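Local coordinates for ParM protein (Staphylococcus aureus, PDB 3JS6), which probably polymerises into actin-like filaments that segregate plasmid DNA to daughter cells, as a member of the actin ATPase superfamily, at residues N13-G18 and K24-S29; E276-F281 and D306-Y311; E317-S322 and N326-E331. All blocks are in the same frame, centred on the assembly; numbering follows the deposited sequence.

Contact 1 of 3, residues N13-G18 and K24-S29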
loop_
_atom_site.group_PDB
_atom_site.type_symbol
_atom_site.label_atom_id
_atom_site.label_comp_id
_atom_site.label_asym_id
_atom_site.label_seq_id
_atom_site.Cartn_x
_atom_site.Cartn_y
_atom_site.Cartn_z
ATOM N N ASN A 13 2.580 -1.739 -5.057
ATOM C CA ASN A 13 3.224 -2.762 -5.861
ATOM C C ASN A 13 2.219 -3.699 -6.520
ATOM O O ASN A 13 1.692 -3.415 -7.598
ATOM C CB ASN A 13 4.171 -3.565 -4.958
ATOM C CG ASN A 13 3.731 -3.553 -3.487
ATOM O OD1 ASN A 13 2.548 -3.751 -3.171
ATOM N ND2 ASN A 13 4.688 -3.324 -2.583
ATOM N N GLY A 14 1.965 -4.818 -5.855
ATOM C CA GLY A 14 1.029 -5.794 -6.370
ATOM C C GLY A 14 -0.250 -5.907 -5.562
ATOM O O GLY A 14 -1.081 -6.758 -5.861
ATOM N N PHE A 15 -0.426 -5.048 -4.557
ATOM C CA PHE A 15 -1.626 -5.102 -3.718
ATOM C C PHE A 15 -2.229 -3.724 -3.461
ATOM O O PHE A 15 -1.507 -2.737 -3.352
ATOM C CB PHE A 15 -1.297 -5.703 -2.355
ATOM C CG PHE A 15 -0.953 -7.155 -2.391
ATOM C CD1 PHE A 15 -1.951 -8.116 -2.305
ATOM C CD2 PHE A 15 0.370 -7.563 -2.509
ATOM C CE1 PHE A 15 -1.638 -9.471 -2.335
ATOM C CE2 PHE A 15 0.694 -8.914 -2.542
ATOM C CZ PHE A 15 -0.313 -9.873 -2.454
ATOM N N VAL A 16 -3.551 -3.673 -3.344
ATOM C CA VAL A 16 -4.239 -2.421 -3.035
ATOM C C VAL A 16 -4.724 -2.581 -1.600
ATOM O O VAL A 16 -5.339 -3.601 -1.269
ATOM C CB VAL A 16 -5.464 -2.201 -3.946
ATOM C CG1 VAL A 16 -6.261 -1.002 -3.461
ATOM C CG2 VAL A 16 -5.011 -1.979 -5.379
ATOM N N LYS A 17 -4.433 -1.606 -0.748
ATOM C CA LYS A 17 -4.876 -1.662 0.647
ATOM C C LYS A 17 -5.913 -0.542 0.808
ATOM O O LYS A 17 -5.742 0.536 0.256
ATOM C CB LYS A 17 -3.709 -1.391 1.616
ATOM C CG LYS A 17 -2.804 -2.609 1.912
ATOM C CD LYS A 17 -1.924 -2.981 0.747
ATOM C CE LYS A 17 -0.992 -1.851 0.345
ATOM N NZ LYS A 17 -0.007 -2.325 -0.694
ATOM N N GLY A 18 -6.965 -0.813 1.568
ATOM C CA GLY A 18 -7.997 0.174 1.797
ATOM C C GLY A 18 -8.515 0.153 3.224
ATOM O O GLY A 18 -8.535 -0.884 3.883
ATOM N N LYS A 24 -11.222 -2.814 6.698
ATOM C CA LYS A 24 -10.060 -2.696 5.832
ATOM C C LYS A 24 -9.951 -3.869 4.887
ATOM O O LYS A 24 -10.614 -4.863 5.090
ATOM C CB LYS A 24 -8.775 -2.519 6.665
ATOM C CG LYS A 24 -8.498 -3.604 7.680
ATOM C CD LYS A 24 -7.281 -3.222 8.529
ATOM C CE LYS A 24 -6.824 -4.365 9.419
ATOM N NZ LYS A 24 -5.527 -4.061 10.103
ATOM N N PHE A 25 -9.164 -3.721 3.821
ATOM C CA PHE A 25 -8.962 -4.808 2.868
ATOM C C PHE A 25 -7.593 -4.733 2.229
ATOM O O PHE A 25 -6.981 -3.670 2.192
ATOM C CB PHE A 25 -10.057 -4.804 1.768
ATOM C CG PHE A 25 -9.907 -3.708 0.733
ATOM C CD1 PHE A 25 -8.934 -3.792 -0.270
ATOM C CD2 PHE A 25 -10.742 -2.581 0.770
ATOM C CE1 PHE A 25 -8.785 -2.785 -1.221
ATOM C CE2 PHE A 25 -10.609 -1.565 -0.164
ATOM C CZ PHE A 25 -9.624 -1.662 -1.172
ATOM N N VAL A 26 -7.097 -5.879 1.757
ATOM C CA VAL A 26 -5.827 -5.950 1.045
ATOM C C VAL A 26 -6.091 -7.035 -0.017
ATOM O O VAL A 26 -6.428 -8.155 0.299
ATOM C CB VAL A 26 -4.622 -6.275 1.981
ATOM C CG1 VAL A 26 -4.897 -7.523 2.830
ATOM C CG2 VAL A 26 -3.338 -6.412 1.117
ATOM N N ILE A 27 -6.015 -6.629 -1.278
ATOM C CA ILE A 27 -6.348 -7.467 -2.429
ATOM C C ILE A 27 -5.324 -7.229 -3.515
ATOM O O ILE A 27 -4.853 -6.091 -3.686
ATOM C CB ILE A 27 -7.760 -7.035 -2.959
ATOM C CG1 ILE A 27 -8.799 -7.258 -1.847
ATOM C CG2 ILE A 27 -8.135 -7.783 -4.255
ATOM C CD1 ILE A 27 -10.140 -6.554 -2.070
ATOM N N PRO A 28 -4.959 -8.289 -4.267
ATOM C CA PRO A 28 -3.983 -8.155 -5.348
ATOM C C PRO A 28 -4.454 -7.125 -6.365
ATOM O O PRO A 28 -5.638 -7.019 -6.647
ATOM C CB PRO A 28 -3.935 -9.560 -5.952
ATOM C CG PRO A 28 -4.186 -10.442 -4.763
ATOM C CD PRO A 28 -5.321 -9.706 -4.055
ATOM N N SER A 29 -3.513 -6.366 -6.915
ATOM C CA SER A 29 -3.836 -5.341 -7.895
ATOM C C SER A 29 -4.128 -6.003 -9.250
ATOM O O SER A 29 -3.342 -5.905 -10.179
ATOM C CB SER A 29 -2.654 -4.366 -7.990
ATOM O OG SER A 29 -2.859 -3.398 -8.995
#
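The bare backbone of G18 makes a hollow, and the ring of F25 lies in it. G18 CA sits over the face of the ring, 3.9 Å from its centroid, a CH-pi contact. F25 CG sits between its own N and carbonyl carbon (chi1 74°), which lays the ring across the neighbouring strand. V16 lies beside it, pointing the same way, with V16 CG1 3.8 Å from F25 CE1. The two strands form an antiparallel beta hairpin in the N-terminal actin-like domain. V16 and I27, and G18 and F25, are hydrogen-bonded pairs. Each pair makes two backbone bonds, and V16 N to I27 O is a nearly straight one of 2.8 Å. Next to the F15-P28 pair, S29 N donates to G14 O at 2.7 Å, from above the carbonyl plane.

V16, F25 and I27 share a face that packs on helix 90-104. K17 and V26 lie on the other face, where they touch F324. The bent chain of K17 passes across V26, with K17 CD 3.7 Å from V26 CG2. It curls back until K17 NZ reaches F15 O at 3.1 Å. Further along, the ring of F15 crosses the proline ring of P28, with F15 CE1 3.7 Å from P28 CG.

Chemically, carbon packing on both faces backs a ladder of backbone bonds. The ammonium of K17 is held by a carbonyl of its own strand and has a long, weak ion pair with D10.

Contact 2 of 3, residues E276-F281 and D306-Y311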
loop_
_atom_site.group_PDB
_atom_site.type_symbol
_atom_site.label_atom_id
_atom_site.label_comp_id
_atom_site.label_asym_id
_atom_site.label_seq_id
_atom_site.Cartn_x
_atom_site.Cartn_y
_atom_site.Cartn_z
ATOM N N GLU A 276 25.052 -5.341 4.203
ATOM C CA GLU A 276 25.030 -4.474 3.043
ATOM C C GLU A 276 24.150 -3.249 3.286
ATOM O O GLU A 276 24.541 -2.119 2.983
ATOM C CB GLU A 276 24.512 -5.228 1.815
ATOM C CG GLU A 276 24.442 -4.345 0.583
ATOM C CD GLU A 276 24.092 -5.120 -0.663
ATOM O OE1 GLU A 276 24.722 -6.172 -0.888
ATOM O OE2 GLU A 276 23.204 -4.680 -1.420
ATOM N N VAL A 277 22.967 -3.471 3.843
ATOM C CA VAL A 277 22.048 -2.360 4.069
ATOM C C VAL A 277 22.604 -1.330 5.037
ATOM O O VAL A 277 22.604 -0.138 4.753
ATOM C CB VAL A 277 20.674 -2.862 4.577
ATOM C CG1 VAL A 277 19.730 -1.689 4.735
ATOM C CG2 VAL A 277 20.092 -3.865 3.593
HETATM N N MSE A 278 23.093 -1.777 6.184
HETATM C CA MSE A 278 23.628 -0.827 7.147
HETATM C C MSE A 278 24.906 -0.165 6.661
HETATM O O MSE A 278 25.175 0.985 7.002
HETATM C CB MSE A 278 23.836 -1.497 8.503
HETATM C CG MSE A 278 22.519 -1.713 9.280
HETATM SE SE MSE A 278 20.988 -0.665 8.617
HETATM C CE MSE A 278 20.012 -2.097 7.780
ATOM N N SER A 279 25.699 -0.878 5.861
ATOM C CA SER A 279 26.918 -0.272 5.335
ATOM C C SER A 279 26.514 0.884 4.419
ATOM O O SER A 279 27.105 1.958 4.461
ATOM C CB SER A 279 27.744 -1.287 4.542
ATOM O OG SER A 279 28.185 -2.333 5.388
ATOM N N ASN A 280 25.499 0.667 3.589
ATOM C CA ASN A 280 25.057 1.738 2.694
ATOM C C ASN A 280 24.519 2.920 3.485
ATOM O O ASN A 280 24.732 4.080 3.120
ATOM C CB ASN A 280 24.001 1.221 1.723
ATOM C CG ASN A 280 24.594 0.317 0.669
ATOM O OD1 ASN A 280 25.807 0.249 0.519
ATOM N ND2 ASN A 280 23.749 -0.362 -0.075
ATOM N N PHE A 281 23.846 2.614 4.586
ATOM C CA PHE A 281 23.288 3.635 5.455
ATOM C C PHE A 281 24.402 4.533 5.962
ATOM O O PHE A 281 24.329 5.761 5.894
ATOM C CB PHE A 281 22.618 2.981 6.655
ATOM C CG PHE A 281 21.193 3.363 6.824
ATOM C CD1 PHE A 281 20.188 2.611 6.237
ATOM C CD2 PHE A 281 20.855 4.507 7.537
ATOM C CE1 PHE A 281 18.850 3.002 6.360
ATOM C CE2 PHE A 281 19.535 4.903 7.665
ATOM C CZ PHE A 281 18.531 4.156 7.077
ATOM N N ASP A 306 14.108 -8.476 13.728
ATOM C CA ASP A 306 14.843 -9.030 14.858
ATOM C C ASP A 306 16.347 -8.855 14.754
ATOM O O ASP A 306 16.974 -8.303 15.651
ATOM C CB ASP A 306 14.512 -10.508 15.040
ATOM C CG ASP A 306 13.069 -10.723 15.419
ATOM O OD1 ASP A 306 12.565 -9.941 16.262
ATOM O OD2 ASP A 306 12.441 -11.666 14.886
ATOM N N SER A 307 16.934 -9.306 13.658
ATOM C CA SER A 307 18.373 -9.178 13.507
ATOM C C SER A 307 18.819 -7.726 13.479
ATOM O O SER A 307 19.865 -7.382 14.035
ATOM C CB SER A 307 18.830 -9.905 12.247
ATOM O OG SER A 307 18.565 -11.292 12.372
ATOM N N LEU A 308 18.031 -6.868 12.835
ATOM C CA LEU A 308 18.377 -5.450 12.774
ATOM C C LEU A 308 18.459 -4.863 14.169
ATOM O O LEU A 308 19.370 -4.092 14.480
ATOM C CB LEU A 308 17.334 -4.677 11.948
ATOM C CG LEU A 308 17.464 -4.920 10.446
ATOM C CD1 LEU A 308 16.246 -4.399 9.668
ATOM C CD2 LEU A 308 18.721 -4.252 9.984
ATOM N N SER A 309 17.501 -5.240 15.008
ATOM C CA SER A 309 17.436 -4.742 16.374
ATOM C C SER A 309 18.661 -5.103 17.205
ATOM O O SER A 309 19.001 -4.391 18.144
ATOM C CB SER A 309 16.178 -5.269 17.063
ATOM O OG SER A 309 15.022 -4.580 16.610
ATOM N N HIS A 310 19.320 -6.208 16.863
ATOM C CA HIS A 310 20.510 -6.633 17.589
ATOM C C HIS A 310 21.740 -6.053 16.919
ATOM O O HIS A 310 22.827 -6.038 17.487
ATOM C CB HIS A 310 20.608 -8.166 17.628
ATOM C CG HIS A 310 19.475 -8.824 18.357
ATOM N ND1 HIS A 310 18.260 -9.090 17.763
ATOM C CD2 HIS A 310 19.355 -9.216 19.646
ATOM C CE1 HIS A 310 17.437 -9.613 18.655
ATOM N NE2 HIS A 310 18.078 -9.700 19.806
ATOM N N TYR A 311 21.560 -5.572 15.697
ATOM C CA TYR A 311 22.658 -4.984 14.952
ATOM C C TYR A 311 22.954 -3.609 15.540
ATOM O O TYR A 311 24.113 -3.231 15.709
ATOM C CB TYR A 311 22.282 -4.891 13.470
ATOM C CG TYR A 311 23.406 -4.419 12.588
ATOM C CD1 TYR A 311 23.510 -3.081 12.227
ATOM C CD2 TYR A 311 24.398 -5.304 12.144
ATOM C CE1 TYR A 311 24.571 -2.625 11.455
ATOM C CE2 TYR A 311 25.465 -4.857 11.368
ATOM C CZ TYR A 311 25.544 -3.514 11.032
ATOM O OH TYR A 311 26.600 -3.043 10.293
#
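M278 and Y311 reach out from their helices and overlap side by side, running opposite ways. M278 is a selenomethionine. It projects from helix 263-284 toward helix 301-311, and Y311 projects back toward it. With chi1 at -174°, the ring of Y311 swings away from its own backbone N and out toward the other helix. The phenol lies against CB and CG of M278. The modelled approach is too close for carbon atoms, so its detail is doubtful.

The chain of M278 then bends at its second and third torsions. The bends carry its terminal methyl away from the phenol and toward L308. M278 and L308 lie roughly perpendicular. M278 CE meets L308 CD2 at 3.3 Å, tighter than usual for two carbons. Both this short distance and the bends are doubtful, since the M278 model is strained. L308 approaches through this one methyl branch. M278 thus touches two residues one helical turn apart: Y311 along its base and L308 at its tip.

No hydrogen bond joins the two segments. The nearest CA atoms, those of M278 and Y311, are 8.9 Å apart, so side chains alone bridge the gap. Two helices lie side by side on one face of the five-stranded C-terminal sheet, as in the actin-like fold, and share its apolar floor. M278 also packs on L189 and F316, and L308 on F191 and F316. Nearby, S307 OG is hydrogen-bonded to Q270 OE1 of helix 263-284.

The chemistry implies a contact held by dispersion and burial of apolar surface, with the partly exposed Y311 at its margin.

Contact 3 of 3, residues E317-S322 and N326-E331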
loop_
_atom_site.group_PDB
_atom_site.type_symbol
_atom_site.label_atom_id
_atom_site.label_comp_id
_atom_site.label_asym_id
_atom_site.label_seq_id
_atom_site.Cartn_x
_atom_site.Cartn_y
_atom_site.Cartn_z
ATOM N N GLU A 317 12.488 0.577 14.505
ATOM C CA GLU A 317 11.142 0.431 15.024
ATOM C C GLU A 317 10.274 -0.260 13.980
ATOM O O GLU A 317 10.500 -0.115 12.781
ATOM C CB GLU A 317 10.560 1.809 15.358
ATOM C CG GLU A 317 9.089 1.740 15.828
ATOM C CD GLU A 317 8.523 3.096 16.177
ATOM O OE1 GLU A 317 7.342 3.154 16.578
ATOM O OE2 GLU A 317 9.254 4.102 16.047
ATOM N N LYS A 318 9.274 -1.014 14.416
ATOM C CA LYS A 318 8.383 -1.677 13.475
ATOM C C LYS A 318 6.963 -1.498 13.974
ATOM O O LYS A 318 6.734 -1.486 15.190
ATOM C CB LYS A 318 8.674 -3.186 13.404
ATOM C CG LYS A 318 7.821 -3.934 12.361
ATOM C CD LYS A 318 7.919 -5.461 12.524
ATOM C CE LYS A 318 7.203 -6.206 11.385
ATOM N NZ LYS A 318 5.708 -6.007 11.323
ATOM N N ALA A 319 6.015 -1.383 13.045
ATOM C CA ALA A 319 4.602 -1.274 13.402
ATOM C C ALA A 319 3.951 -2.636 13.150
ATOM O O ALA A 319 4.466 -3.421 12.356
ATOM C CB ALA A 319 3.920 -0.208 12.529
ATOM N N ASP A 320 2.831 -2.931 13.814
ATOM C CA ASP A 320 2.126 -4.200 13.566
ATOM C C ASP A 320 1.406 -4.056 12.223
ATOM O O ASP A 320 1.078 -2.948 11.823
ATOM C CB ASP A 320 1.078 -4.490 14.646
ATOM C CG ASP A 320 1.668 -5.148 15.884
ATOM O OD1 ASP A 320 2.351 -6.189 15.746
ATOM O OD2 ASP A 320 1.435 -4.626 16.996
ATOM N N ASP A 321 1.146 -5.171 11.547
ATOM C CA ASP A 321 0.489 -5.160 10.242
ATOM C C ASP A 321 1.102 -4.110 9.335
ATOM O O ASP A 321 0.411 -3.185 8.899
ATOM C CB ASP A 321 -1.006 -4.890 10.376
ATOM C CG ASP A 321 -1.823 -6.164 10.462
ATOM O OD1 ASP A 321 -1.699 -6.883 11.477
ATOM O OD2 ASP A 321 -2.591 -6.451 9.509
ATOM N N SER A 322 2.397 -4.257 9.064
ATOM C CA SER A 322 3.130 -3.333 8.205
ATOM C C SER A 322 2.424 -3.091 6.863
ATOM O O SER A 322 2.592 -2.036 6.256
ATOM C CB SER A 322 4.548 -3.859 7.938
ATOM O OG SER A 322 5.327 -3.909 9.119
ATOM N N ASN A 326 0.930 2.432 5.598
ATOM C CA ASN A 326 0.677 3.591 4.734
ATOM C C ASN A 326 -0.762 4.079 4.908
ATOM O O ASN A 326 -1.002 5.265 5.146
ATOM C CB ASN A 326 0.902 3.236 3.255
ATOM C CG ASN A 326 2.387 3.283 2.843
ATOM O OD1 ASN A 326 2.783 2.699 1.832
ATOM N ND2 ASN A 326 3.191 3.985 3.611
ATOM N N VAL A 327 -1.722 3.158 4.797
ATOM C CA VAL A 327 -3.120 3.532 4.931
ATOM C C VAL A 327 -3.450 4.156 6.291
ATOM O O VAL A 327 -4.223 5.107 6.353
ATOM C CB VAL A 327 -4.016 2.308 4.649
ATOM C CG1 VAL A 327 -5.390 2.517 5.214
ATOM C CG2 VAL A 327 -4.112 2.103 3.146
ATOM N N ARG A 328 -2.891 3.622 7.377
ATOM C CA ARG A 328 -3.158 4.191 8.695
ATOM C C ARG A 328 -2.582 5.594 8.732
ATOM O O ARG A 328 -3.130 6.459 9.397
ATOM C CB ARG A 328 -2.532 3.359 9.838
ATOM C CG ARG A 328 -3.173 1.949 10.056
ATOM C CD ARG A 328 -2.660 1.269 11.336
ATOM N NE ARG A 328 -1.225 1.004 11.319
ATOM C CZ ARG A 328 -0.625 -0.110 10.912
ATOM N NH1 ARG A 328 -1.312 -1.149 10.467
ATOM N NH2 ARG A 328 0.694 -0.167 10.933
ATOM N N GLY A 329 -1.476 5.824 8.023
ATOM C CA GLY A 329 -0.893 7.156 8.015
ATOM C C GLY A 329 -1.739 8.115 7.191
ATOM O O GLY A 329 -1.990 9.252 7.611
ATOM N N TYR A 330 -2.173 7.674 6.014
ATOM C CA TYR A 330 -3.000 8.516 5.143
ATOM C C TYR A 330 -4.319 8.834 5.847
ATOM O O TYR A 330 -4.845 9.940 5.720
ATOM C CB TYR A 330 -3.342 7.812 3.816
ATOM C CG TYR A 330 -2.160 7.353 2.983
ATOM C CD1 TYR A 330 -2.310 6.305 2.068
ATOM C CD2 TYR A 330 -0.909 7.974 3.088
ATOM C CE1 TYR A 330 -1.254 5.873 1.264
ATOM C CE2 TYR A 330 0.166 7.549 2.286
ATOM C CZ TYR A 330 -0.021 6.500 1.377
ATOM O OH TYR A 330 1.011 6.073 0.566
ATOM N N GLU A 331 -4.855 7.866 6.588
ATOM C CA GLU A 331 -6.131 8.083 7.285
ATOM C C GLU A 331 -6.064 9.272 8.247
ATOM O O GLU A 331 -7.014 10.053 8.341
ATOM C CB GLU A 331 -6.542 6.830 8.035
ATOM C CG GLU A 331 -7.821 6.979 8.826
ATOM C CD GLU A 331 -8.267 5.659 9.433
ATOM O OE1 GLU A 331 -7.465 5.040 10.166
ATOM O OE2 GLU A 331 -9.421 5.243 9.177
HETATM O O HOH W 1 2.344 0.061 4.355
#
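The guanidinium of R328 is the flat group that meets segment 317-322. D321 O and A319 CB both lie at its edge, near its plane. D320 O approaches obliquely. In the C-terminal part of the actin-like fold, a helix arginine holds backbone carbonyls of the loop that leads into its own helix, 325-342. The loop follows strand 316-317, an edge strand of the five-stranded sheet.

R328 NH1 donates to D321 O at 3.1 Å, with an N-H...O angle of 157°. The oxygen is near the guanidinium plane, but the nitrogen stands above the plane of the carbonyl. R328 NH2 makes a weak bond to D320 O at 2.9 Å, bent to 122°. The methyl of A319 rests beside the same nitrogen, with A319 CB 3.6 Å from R328 NH2. The arginine chain bends at its third torsion (chi3 -63°), and this turns the flat end to the carbonyls.

The stronger polar partner of R328 lies outside the loop. R328 NH2 forms a salt bridge with D169 of helix 162-169. That carboxylate probably helps to position the guanidinium. The carboxylate of D321 is not in contact with the guanidinium; it makes a long, weak ion pair with K24. On the far side of the loop, K318 NZ is hydrogen-bonded to A319 O and S322 OG, so the loop is also braced from within.

A water joins the loop to the first turn of the helix. It lies 2.8 Å from S322 O, to which it can donate, and accepts from N326 N at 3.0 Å.

In the fold
Contact 1 comes first along the chain and closes a short hairpin in the N-terminal domain. Contact 2 closes a longer excursion in the C-terminal domain: the chain leaves helix 263-284, adds strand 293-297 and returns as helix 301-311. Contact 3 follows it and closes the loop between strand 316-317 and helix 325-342. The three are in series; none nests within or crosses another. Contacts 1 and 2 are far apart, their nearest atoms about 17 Å away. Contact 3 touches contact 1: V327 packs on K17, and D321 lies near K24. It therefore links the edge of the C-terminal sheet to the N-terminal hairpin.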